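Long-range contacts in fibrillarin-like rRNA/tRNA 2'-O-methyltransferase (PDB 1FBN), which probably methylates ribose 2'-hydroxyls of rRNA and tRNA with S-adenosyl-L-methionine, at sites chosen by a guide RNA within box C/D ribonucleoprotein particles: residues R24-S29 with Y49-P54; K28-G33 with H91-A96; F10-E15 with I72-K77. All coordinates share one frame; numbering follows the deposited sequence.

Interaction 1: R24-S29 with Y49-P54; sequences RIATKS and YRIWNP
T27 and R50 form the antiparallel hydrogen-bonded pair between strands 25-28 and 49-51, flanked by the non-hydrogen-bonded pairs A26 with I51 and K28 with Y49; the strand axes run at 144° and approach to 4.5 Å. R50 N donates to T27 O over 2.9 Å, and T27 N returns a longer bond of 3.2 Å to R50 O. Beyond this pair, W52 N reaches I25 O at 2.9 Å, and a water that donates to W52 O and accepts from I25 N continues the pairing.

The side chains divide between two faces. On the face of T27 and R50, the six-membered ring of W52 packs on I25 and T27, its CE3 lying 3.7 Å from I25 CD1 and 3.8 Å from T27 CG2, both approached obliquely. CG of W52 is anti to the backbone N (chi1 -160°), which starts the indole off beside these two residues. S29 CB packs on the R50 chain, 3.8 Å from CG. The polar ends of T27 and R50 turn to other partners, D94 for the hydroxyl and E39 and D94 for the guanidinium.

On the other face, K28 and Y49 lie side by side and point the same way, with K28 CE 3.6 Å from Y49 OH. A26 CB touches Y49 CB and I51 CD1, each at the outer limit of van der Waals contact.

W52 also stacks on H91 and lies near T88, a predicted S-adenosyl-L-methionine-binding residue. The pairing joins the third and fifth strands, in chain order, of the five-stranded antiparallel sheet in the N-terminal part of this fibrillarin-family protein.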
loop_
_atom_site.group_PDB
_atom_site.type_symbol
_atom_site.label_atom_id
_atom_site.label_comp_id
_atom_site.label_asym_id
_atom_site.label_seq_id
_atom_site.Cartn_x
_atom_site.Cartn_y
_atom_site.Cartn_z
ATOM N N ARG A 24 -3.132 -11.914 13.038
ATOM C CA ARG A 24 -1.815 -11.341 12.786
ATOM C C ARG A 24 -1.307 -11.714 11.400
ATOM O O ARG A 24 -1.598 -12.799 10.901
ATOM C CB ARG A 24 -0.828 -11.832 13.842
ATOM C CG ARG A 24 -0.519 -10.818 14.913
ATOM C CD ARG A 24 0.381 -11.408 15.966
ATOM N NE ARG A 24 -0.398 -12.121 16.965
ATOM C CZ ARG A 24 -0.447 -11.782 18.246
ATOM N NH1 ARG A 24 0.248 -10.742 18.688
ATOM N NH2 ARG A 24 -1.213 -12.465 19.076
ATOM N N ILE A 25 -0.576 -10.800 10.766
ATOM C CA ILE A 25 -0.017 -11.055 9.438
ATOM C C ILE A 25 1.437 -10.622 9.371
ATOM O O ILE A 25 1.893 -9.811 10.175
ATOM C CB ILE A 25 -0.793 -10.341 8.301
ATOM C CG1 ILE A 25 -0.768 -8.825 8.508
ATOM C CG2 ILE A 25 -2.216 -10.907 8.181
ATOM C CD1 ILE A 25 -1.377 -8.054 7.349
ATOM N N ALA A 26 2.155 -11.142 8.383
ATOM C CA ALA A 26 3.562 -10.818 8.226
ATOM C C ALA A 26 4.030 -11.006 6.791
ATOM O O ALA A 26 3.302 -11.531 5.945
ATOM C CB ALA A 26 4.399 -11.694 9.164
ATOM N N THR A 27 5.230 -10.509 6.512
ATOM C CA THR A 27 5.840 -10.667 5.200
ATOM C C THR A 27 7.213 -11.310 5.419
ATOM O O THR A 27 7.778 -11.246 6.519
ATOM C CB THR A 27 5.988 -9.322 4.436
ATOM O OG1 THR A 27 6.680 -8.371 5.249
ATOM C CG2 THR A 27 4.627 -8.765 4.048
ATOM N N LYS A 28 7.704 -11.998 4.395
ATOM C CA LYS A 28 9.003 -12.651 4.456
ATOM C C LYS A 28 10.056 -11.597 4.087
ATOM O O LYS A 28 10.125 -11.143 2.943
ATOM C CB LYS A 28 9.020 -13.822 3.476
ATOM C CG LYS A 28 10.210 -14.738 3.606
ATOM C CD LYS A 28 10.074 -15.912 2.655
ATOM C CE LYS A 28 8.906 -16.798 3.035
ATOM N NZ LYS A 28 8.783 -17.959 2.111
ATOM N N SER A 29 10.843 -11.185 5.078
ATOM C CA SER A 29 11.875 -10.158 4.902
ATOM C C SER A 29 12.907 -10.409 3.797
ATOM O O SER A 29 13.442 -11.515 3.676
ATOM C CB SER A 29 12.600 -9.929 6.234
ATOM O OG SER A 29 13.609 -8.937 6.117
ATOM N N TYR A 49 10.195 -13.585 9.346
ATOM C CA TYR A 49 8.863 -13.061 9.085
ATOM C C TYR A 49 8.649 -11.805 9.919
ATOM O O TYR A 49 8.726 -11.844 11.145
ATOM C CB TYR A 49 7.795 -14.110 9.405
ATOM C CG TYR A 49 7.862 -15.324 8.508
ATOM C CD1 TYR A 49 8.653 -16.423 8.846
ATOM C CD2 TYR A 49 7.136 -15.376 7.320
ATOM C CE1 TYR A 49 8.721 -17.544 8.021
ATOM C CE2 TYR A 49 7.195 -16.492 6.488
ATOM C CZ TYR A 49 7.989 -17.574 6.845
ATOM O OH TYR A 49 8.043 -18.684 6.033
ATOM N N ARG A 50 8.430 -10.685 9.239
ATOM C CA ARG A 50 8.224 -9.406 9.908
ATOM C C ARG A 50 6.752 -9.161 10.191
ATOM O O ARG A 50 5.947 -9.063 9.264
ATOM C CB ARG A 50 8.766 -8.255 9.057
ATOM C CG ARG A 50 10.248 -8.319 8.765
ATOM C CD ARG A 50 10.762 -6.947 8.373
ATOM N NE ARG A 50 10.160 -6.490 7.133
ATOM C CZ ARG A 50 9.644 -5.281 6.932
ATOM N NH1 ARG A 50 9.642 -4.362 7.890
ATOM N NH2 ARG A 50 9.126 -4.992 5.750
ATOM N N ILE A 51 6.405 -9.059 11.471
ATOM C CA ILE A 51 5.025 -8.806 11.872
ATOM C C ILE A 51 4.612 -7.441 11.327
ATOM O O ILE A 51 5.220 -6.420 11.642
ATOM C CB ILE A 51 4.868 -8.854 13.413
ATOM C CG1 ILE A 51 5.195 -10.261 13.931
ATOM C CG2 ILE A 51 3.467 -8.433 13.830
ATOM C CD1 ILE A 51 4.368 -11.381 13.317
ATOM N N TRP A 52 3.596 -7.463 10.471
ATOM C CA TRP A 52 3.058 -6.278 9.800
ATOM C C TRP A 52 1.986 -5.597 10.660
ATOM O O TRP A 52 0.812 -5.961 10.611
ATOM C CB TRP A 52 2.477 -6.735 8.460
ATOM C CG TRP A 52 2.289 -5.683 7.411
ATOM C CD1 TRP A 52 2.467 -4.331 7.538
ATOM C CD2 TRP A 52 1.857 -5.906 6.064
ATOM N NE1 TRP A 52 2.166 -3.702 6.350
ATOM C CE2 TRP A 52 1.789 -4.646 5.430
ATOM C CE3 TRP A 52 1.519 -7.055 5.333
ATOM C CZ2 TRP A 52 1.395 -4.500 4.094
ATOM C CZ3 TRP A 52 1.127 -6.910 4.002
ATOM C CH2 TRP A 52 1.070 -5.640 3.398
ATOM N N ASN A 53 2.400 -4.587 11.417
ATOM C CA ASN A 53 1.518 -3.854 12.327
ATOM C C ASN A 53 0.437 -2.989 11.652
ATOM O O ASN A 53 0.749 -1.995 10.995
ATOM C CB ASN A 53 2.377 -2.992 13.266
ATOM C CG ASN A 53 1.608 -2.466 14.476
ATOM O OD1 ASN A 53 0.377 -2.454 14.504
ATOM N ND2 ASN A 53 2.347 -2.024 15.486
ATOM N N PRO A 54 -0.851 -3.347 11.832
ATOM C CA PRO A 54 -1.983 -2.611 11.253
ATOM C C PRO A 54 -2.148 -1.206 11.832
ATOM O O PRO A 54 -2.797 -0.355 11.231
ATOM C CB PRO A 54 -3.178 -3.503 11.592
ATOM C CG PRO A 54 -2.755 -4.182 12.853
ATOM C CD PRO A 54 -1.327 -4.541 12.550
HETATM O O HOH W 1 -0.307 -8.031 12.309
#

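Interaction 2: K28-G33 with H91-A96; sequences KSIVKG and HVADIA
I30 and S29 meet D94 where the loop leaving strand 25-28 passes the C-terminal part of helix 87-95, a helix of the Rossmann-like methyltransferase fold. An ST turn shapes the loop: S29 OG accepts from V31 N at 3.3 Å.

One direct hydrogen bond crosses the contact, from I30 N to D94 OD1 (3.1 Å, 146° at the hydrogen). The amide comes from above the carboxylate, 57° out of its plane. The same oxygen takes a salt bridge from R121, while OD2 is held by T27 and R50, so the buried carboxylate has partners on both oxygens; its negative charge is probably stabilised by the two arginines. The carboxylate lies against the loop backbone, with OD2 3.6 Å from S29 CA.

Van der Waals packing comes from I30, whose side chain crosses that of D94 obliquely. Its CG1 sits between the backbone N and carbonyl carbon (chi1 59°), 3.3 Å from D94 OD1. CD1 then extends to the preceding helical residue, 3.6 Å from A93 O and 4.1 Å from A93 CB; only this last contact is apolar on both sides.

Water provides the last link. A molecule bridges two backbone carbonyls, lying 2.7 Å from K28 O and 2.8 Å from D94 O.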
loop_
_atom_site.group_PDB
_atom_site.type_symbol
_atom_site.label_atom_id
_atom_site.label_comp_id
_atom_site.label_asym_id
_atom_site.label_seq_id
_atom_site.Cartn_x
_atom_site.Cartn_y
_atom_site.Cartn_z
ATOM N N LYS A 28 7.704 -11.998 4.395
ATOM C CA LYS A 28 9.003 -12.651 4.456
ATOM C C LYS A 28 10.056 -11.597 4.087
ATOM O O LYS A 28 10.125 -11.143 2.943
ATOM C CB LYS A 28 9.020 -13.822 3.476
ATOM C CG LYS A 28 10.210 -14.738 3.606
ATOM C CD LYS A 28 10.074 -15.912 2.655
ATOM C CE LYS A 28 8.906 -16.798 3.035
ATOM N NZ LYS A 28 8.783 -17.959 2.111
ATOM N N SER A 29 10.843 -11.185 5.078
ATOM C CA SER A 29 11.875 -10.158 4.902
ATOM C C SER A 29 12.907 -10.409 3.797
ATOM O O SER A 29 13.442 -11.515 3.676
ATOM C CB SER A 29 12.600 -9.929 6.234
ATOM O OG SER A 29 13.609 -8.937 6.117
ATOM N N ILE A 30 13.167 -9.383 2.985
ATOM C CA ILE A 30 14.171 -9.490 1.922
ATOM C C ILE A 30 15.533 -8.926 2.369
ATOM O O ILE A 30 16.498 -8.936 1.609
ATOM C CB ILE A 30 13.729 -8.822 0.590
ATOM C CG1 ILE A 30 13.440 -7.336 0.796
ATOM C CG2 ILE A 30 12.542 -9.564 -0.007
ATOM C CD1 ILE A 30 13.234 -6.574 -0.496
ATOM N N VAL A 31 15.585 -8.398 3.591
ATOM C CA VAL A 31 16.820 -7.869 4.182
ATOM C C VAL A 31 16.859 -8.387 5.617
ATOM O O VAL A 31 16.439 -7.706 6.559
ATOM C CB VAL A 31 16.876 -6.321 4.198
ATOM C CG1 VAL A 31 18.192 -5.854 4.824
ATOM C CG2 VAL A 31 16.752 -5.772 2.789
ATOM N N LYS A 32 17.355 -9.607 5.769
ATOM C CA LYS A 32 17.425 -10.259 7.070
ATOM C C LYS A 32 18.403 -9.622 8.051
ATOM O O LYS A 32 19.445 -9.083 7.663
ATOM C CB LYS A 32 17.696 -11.747 6.876
ATOM C CG LYS A 32 16.710 -12.362 5.880
ATOM C CD LYS A 32 16.830 -13.867 5.711
ATOM C CE LYS A 32 18.194 -14.299 5.204
ATOM N NZ LYS A 32 19.246 -14.196 6.260
ATOM N N GLY A 33 18.022 -9.650 9.324
ATOM C CA GLY A 33 18.842 -9.070 10.369
ATOM C C GLY A 33 18.583 -7.585 10.536
ATOM O O GLY A 33 19.360 -6.881 11.187
ATOM N N HIS A 91 7.270 -3.535 3.573
ATOM C CA HIS A 91 6.486 -4.763 3.472
ATOM C C HIS A 91 6.070 -5.060 2.041
ATOM O O HIS A 91 6.021 -6.220 1.633
ATOM C CB HIS A 91 5.261 -4.707 4.389
ATOM C CG HIS A 91 5.577 -4.943 5.834
ATOM N ND1 HIS A 91 5.666 -3.923 6.756
ATOM C CD2 HIS A 91 5.821 -6.086 6.516
ATOM C CE1 HIS A 91 5.948 -4.429 7.944
ATOM N NE2 HIS A 91 6.046 -5.740 7.825
ATOM N N VAL A 92 5.758 -4.013 1.279
ATOM C CA VAL A 92 5.369 -4.181 -0.119
ATOM C C VAL A 92 6.568 -4.730 -0.899
ATOM O O VAL A 92 6.402 -5.561 -1.792
ATOM C CB VAL A 92 4.884 -2.848 -0.745
ATOM C CG1 VAL A 92 4.702 -3.001 -2.249
ATOM C CG2 VAL A 92 3.566 -2.414 -0.106
ATOM N N ALA A 93 7.771 -4.289 -0.523
ATOM C CA ALA A 93 9.013 -4.735 -1.159
ATOM C C ALA A 93 9.272 -6.211 -0.849
ATOM O O ALA A 93 9.838 -6.937 -1.668
ATOM C CB ALA A 93 10.176 -3.883 -0.688
ATOM N N ASP A 94 8.873 -6.640 0.345
ATOM C CA ASP A 94 9.022 -8.036 0.752
ATOM C C ASP A 94 8.127 -8.907 -0.120
ATOM O O ASP A 94 8.544 -9.964 -0.585
ATOM C CB ASP A 94 8.604 -8.225 2.212
ATOM C CG ASP A 94 9.647 -7.741 3.195
ATOM O OD1 ASP A 94 10.789 -7.442 2.787
ATOM O OD2 ASP A 94 9.322 -7.672 4.396
ATOM N N ILE A 95 6.887 -8.458 -0.319
ATOM C CA ILE A 95 5.906 -9.179 -1.128
ATOM C C ILE A 95 6.371 -9.277 -2.578
ATOM O O ILE A 95 6.493 -10.370 -3.128
ATOM C CB ILE A 95 4.523 -8.474 -1.086
ATOM C CG1 ILE A 95 4.030 -8.380 0.360
ATOM C CG2 ILE A 95 3.510 -9.231 -1.942
ATOM C CD1 ILE A 95 2.926 -7.368 0.563
ATOM N N ALA A 96 6.623 -8.124 -3.189
ATOM C CA ALA A 96 7.075 -8.064 -4.573
ATOM C C ALA A 96 8.604 -8.190 -4.667
ATOM O O ALA A 96 9.286 -7.317 -5.213
ATOM C CB ALA A 96 6.599 -6.777 -5.208
HETATM O O HOH W 2 9.921 -12.153 0.453
#

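Interaction 3: F10-E15 with I72-K77; sequences FENIYE and IKRDSK
E11 reaches from the turn between strands 5-9 and 13-17 to the loop before strand 77-81, crossing the side chains of K73 and R74 at about a right angle. Its CB lies 3.8 Å from K73 CD. CG, anti to the backbone N (chi1 -176°), comes within 4.1 Å of R74 CG. CD of E11 is near both CB and CD of K73. At the tip, OE1 is 3.5 Å from K73 CD; OE2 lies 3.2 Å from K73 CB and accepts from R74 N at 2.9 Å. That bond is nearly straight, 174° at the hydrogen, and uses the anti side of the carboxylate, 28° out of its plane.

The K73 ammonium, 4.3 Å from E11 OE1 at NZ, is beyond a salt bridge. R74 CG also packs against N12 CB, while its guanidinium pairs with D97. A water donates to both E11 O and I72 O.

The donor R74 N belongs to a type I turn from K73 to S76, with K73 N bonded to S76 OG at 2.8 Å. The contact joins the N-terminal antiparallel sheet to the entrance of strand 77-81 in the Rossmann-like methyltransferase domain.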
loop_
_atom_site.group_PDB
_atom_site.type_symbol
_atom_site.label_atom_id
_atom_site.label_comp_id
_atom_site.label_asym_id
_atom_site.label_seq_id
_atom_site.Cartn_x
_atom_site.Cartn_y
_atom_site.Cartn_z
ATOM N N PHE A 10 -3.034 -14.917 0.078
ATOM C CA PHE A 10 -2.821 -14.123 -1.139
ATOM C C PHE A 10 -1.574 -14.670 -1.834
ATOM O O PHE A 10 -1.526 -15.851 -2.165
ATOM C CB PHE A 10 -2.663 -12.635 -0.791
ATOM C CG PHE A 10 -3.873 -12.039 -0.115
ATOM C CD1 PHE A 10 -5.107 -12.011 -0.763
ATOM C CD2 PHE A 10 -3.779 -11.497 1.165
ATOM C CE1 PHE A 10 -6.229 -11.450 -0.146
ATOM C CE2 PHE A 10 -4.898 -10.934 1.790
ATOM C CZ PHE A 10 -6.124 -10.911 1.131
ATOM N N GLU A 11 -0.574 -13.826 -2.055
ATOM C CA GLU A 11 0.675 -14.278 -2.660
ATOM C C GLU A 11 1.850 -13.627 -1.938
ATOM O O GLU A 11 2.017 -12.407 -1.971
ATOM C CB GLU A 11 0.739 -13.979 -4.162
ATOM C CG GLU A 11 2.010 -14.539 -4.814
ATOM C CD GLU A 11 2.060 -14.361 -6.322
ATOM O OE1 GLU A 11 1.174 -14.899 -7.019
ATOM O OE2 GLU A 11 3.001 -13.701 -6.813
ATOM N N ASN A 12 2.638 -14.452 -1.258
ATOM C CA ASN A 12 3.807 -13.997 -0.511
ATOM C C ASN A 12 3.477 -13.107 0.697
ATOM O O ASN A 12 4.237 -12.206 1.049
ATOM C CB ASN A 12 4.824 -13.324 -1.445
ATOM C CG ASN A 12 6.262 -13.430 -0.933
ATOM O OD1 ASN A 12 7.158 -12.728 -1.416
ATOM N ND2 ASN A 12 6.487 -14.314 0.036
ATOM N N ILE A 13 2.311 -13.344 1.294
ATOM C CA ILE A 13 1.871 -12.646 2.503
ATOM C C ILE A 13 1.567 -13.800 3.461
ATOM O O ILE A 13 1.131 -14.867 3.026
ATOM C CB ILE A 13 0.605 -11.779 2.275
ATOM C CG1 ILE A 13 0.902 -10.672 1.263
ATOM C CG2 ILE A 13 0.165 -11.135 3.590
ATOM C CD1 ILE A 13 -0.261 -9.765 1.006
ATOM N N TYR A 14 1.797 -13.606 4.755
ATOM C CA TYR A 14 1.588 -14.700 5.696
ATOM C C TYR A 14 0.689 -14.415 6.881
ATOM O O TYR A 14 0.778 -13.361 7.512
ATOM C CB TYR A 14 2.952 -15.233 6.173
ATOM C CG TYR A 14 3.833 -15.632 5.014
ATOM C CD1 TYR A 14 4.634 -14.688 4.372
ATOM C CD2 TYR A 14 3.755 -16.910 4.462
ATOM C CE1 TYR A 14 5.318 -14.997 3.203
ATOM C CE2 TYR A 14 4.439 -17.230 3.292
ATOM C CZ TYR A 14 5.212 -16.265 2.664
ATOM O OH TYR A 14 5.848 -16.553 1.482
ATOM N N GLU A 15 -0.208 -15.358 7.151
ATOM C CA GLU A 15 -1.114 -15.260 8.287
ATOM C C GLU A 15 -0.410 -15.917 9.463
ATOM O O GLU A 15 0.070 -17.046 9.348
ATOM C CB GLU A 15 -2.409 -16.007 8.007
ATOM C CG GLU A 15 -3.391 -15.946 9.144
ATOM C CD GLU A 15 -4.628 -16.753 8.855
ATOM O OE1 GLU A 15 -4.588 -17.981 9.071
ATOM O OE2 GLU A 15 -5.631 -16.166 8.397
ATOM N N ILE A 72 -1.156 -7.004 -5.436
ATOM C CA ILE A 72 0.300 -6.971 -5.370
ATOM C C ILE A 72 0.852 -8.389 -5.264
ATOM O O ILE A 72 0.619 -9.081 -4.276
ATOM C CB ILE A 72 0.796 -6.109 -4.182
ATOM C CG1 ILE A 72 0.334 -4.660 -4.368
ATOM C CG2 ILE A 72 2.324 -6.184 -4.064
ATOM C CD1 ILE A 72 0.659 -3.739 -3.209
ATOM N N LYS A 73 1.569 -8.812 -6.301
ATOM C CA LYS A 73 2.165 -10.145 -6.364
ATOM C C LYS A 73 3.694 -10.061 -6.274
ATOM O O LYS A 73 4.256 -8.970 -6.168
ATOM C CB LYS A 73 1.762 -10.827 -7.676
ATOM C CG LYS A 73 0.266 -10.860 -7.955
ATOM C CD LYS A 73 -0.477 -11.786 -7.010
ATOM C CE LYS A 73 -1.938 -11.933 -7.416
ATOM N NZ LYS A 73 -2.641 -12.970 -6.610
ATOM N N ARG A 74 4.361 -11.214 -6.349
ATOM C CA ARG A 74 5.822 -11.280 -6.265
ATOM C C ARG A 74 6.544 -10.529 -7.370
ATOM O O ARG A 74 7.567 -9.892 -7.123
ATOM C CB ARG A 74 6.315 -12.731 -6.261
ATOM C CG ARG A 74 6.022 -13.496 -4.990
ATOM C CD ARG A 74 6.421 -14.957 -5.129
ATOM N NE ARG A 74 7.639 -15.291 -4.394
ATOM C CZ ARG A 74 8.829 -15.480 -4.955
ATOM N NH1 ARG A 74 8.972 -15.363 -6.268
ATOM N NH2 ARG A 74 9.876 -15.804 -4.208
ATOM N N ASP A 75 6.019 -10.611 -8.589
ATOM C CA ASP A 75 6.641 -9.953 -9.735
ATOM C C ASP A 75 5.968 -8.640 -10.150
ATOM O O ASP A 75 6.209 -8.132 -11.247
ATOM C CB ASP A 75 6.679 -10.921 -10.925
ATOM C CG ASP A 75 5.290 -11.319 -11.406
ATOM O OD1 ASP A 75 4.306 -11.168 -10.644
ATOM O OD2 ASP A 75 5.182 -11.784 -12.560
ATOM N N SER A 76 5.130 -8.093 -9.276
ATOM C CA SER A 76 4.427 -6.849 -9.576
ATOM C C SER A 76 5.333 -5.622 -9.568
ATOM O O SER A 76 6.312 -5.552 -8.823
ATOM C CB SER A 76 3.292 -6.608 -8.570
ATOM O OG SER A 76 2.278 -7.587 -8.659
ATOM N N LYS A 77 5.018 -4.673 -10.438
ATOM C CA LYS A 77 5.741 -3.418 -10.492
ATOM C C LYS A 77 4.685 -2.460 -9.968
ATOM O O LYS A 77 3.573 -2.400 -10.490
ATOM C CB LYS A 77 6.158 -3.089 -11.926
ATOM C CG LYS A 77 7.147 -4.103 -12.489
ATOM C CD LYS A 77 7.412 -3.918 -13.974
ATOM C CE LYS A 77 8.324 -2.735 -14.248
ATOM N NZ LYS A 77 8.688 -2.658 -15.694
HETATM O O HOH W 3 -0.140 -10.808 -2.449
#

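In the fold
Interactions 1 and 2 share K28 and S29 and have centres about 9 Å apart. D94 joins them directly: its OD2 lies 2.9 Å from T27 OG1, a probable hydrogen bond, and 3.0 Å from R50 NH2, a salt bridge. Interactions 1 and 3 meet within one sheet, where A26 N probably bonds to Y14 O at 2.8 Å. Between interactions 2 and 3, A96 CB is 3.3 Å from K73 O. Interactions 2 and 3 join the N-terminal sheet's loops to the methyltransferase domain; interaction 1 pairs strands within that sheet. The predicted cofactor site is close: the T88 side chain is about 5 Å from that of W52 and about 7 Å from that of I72.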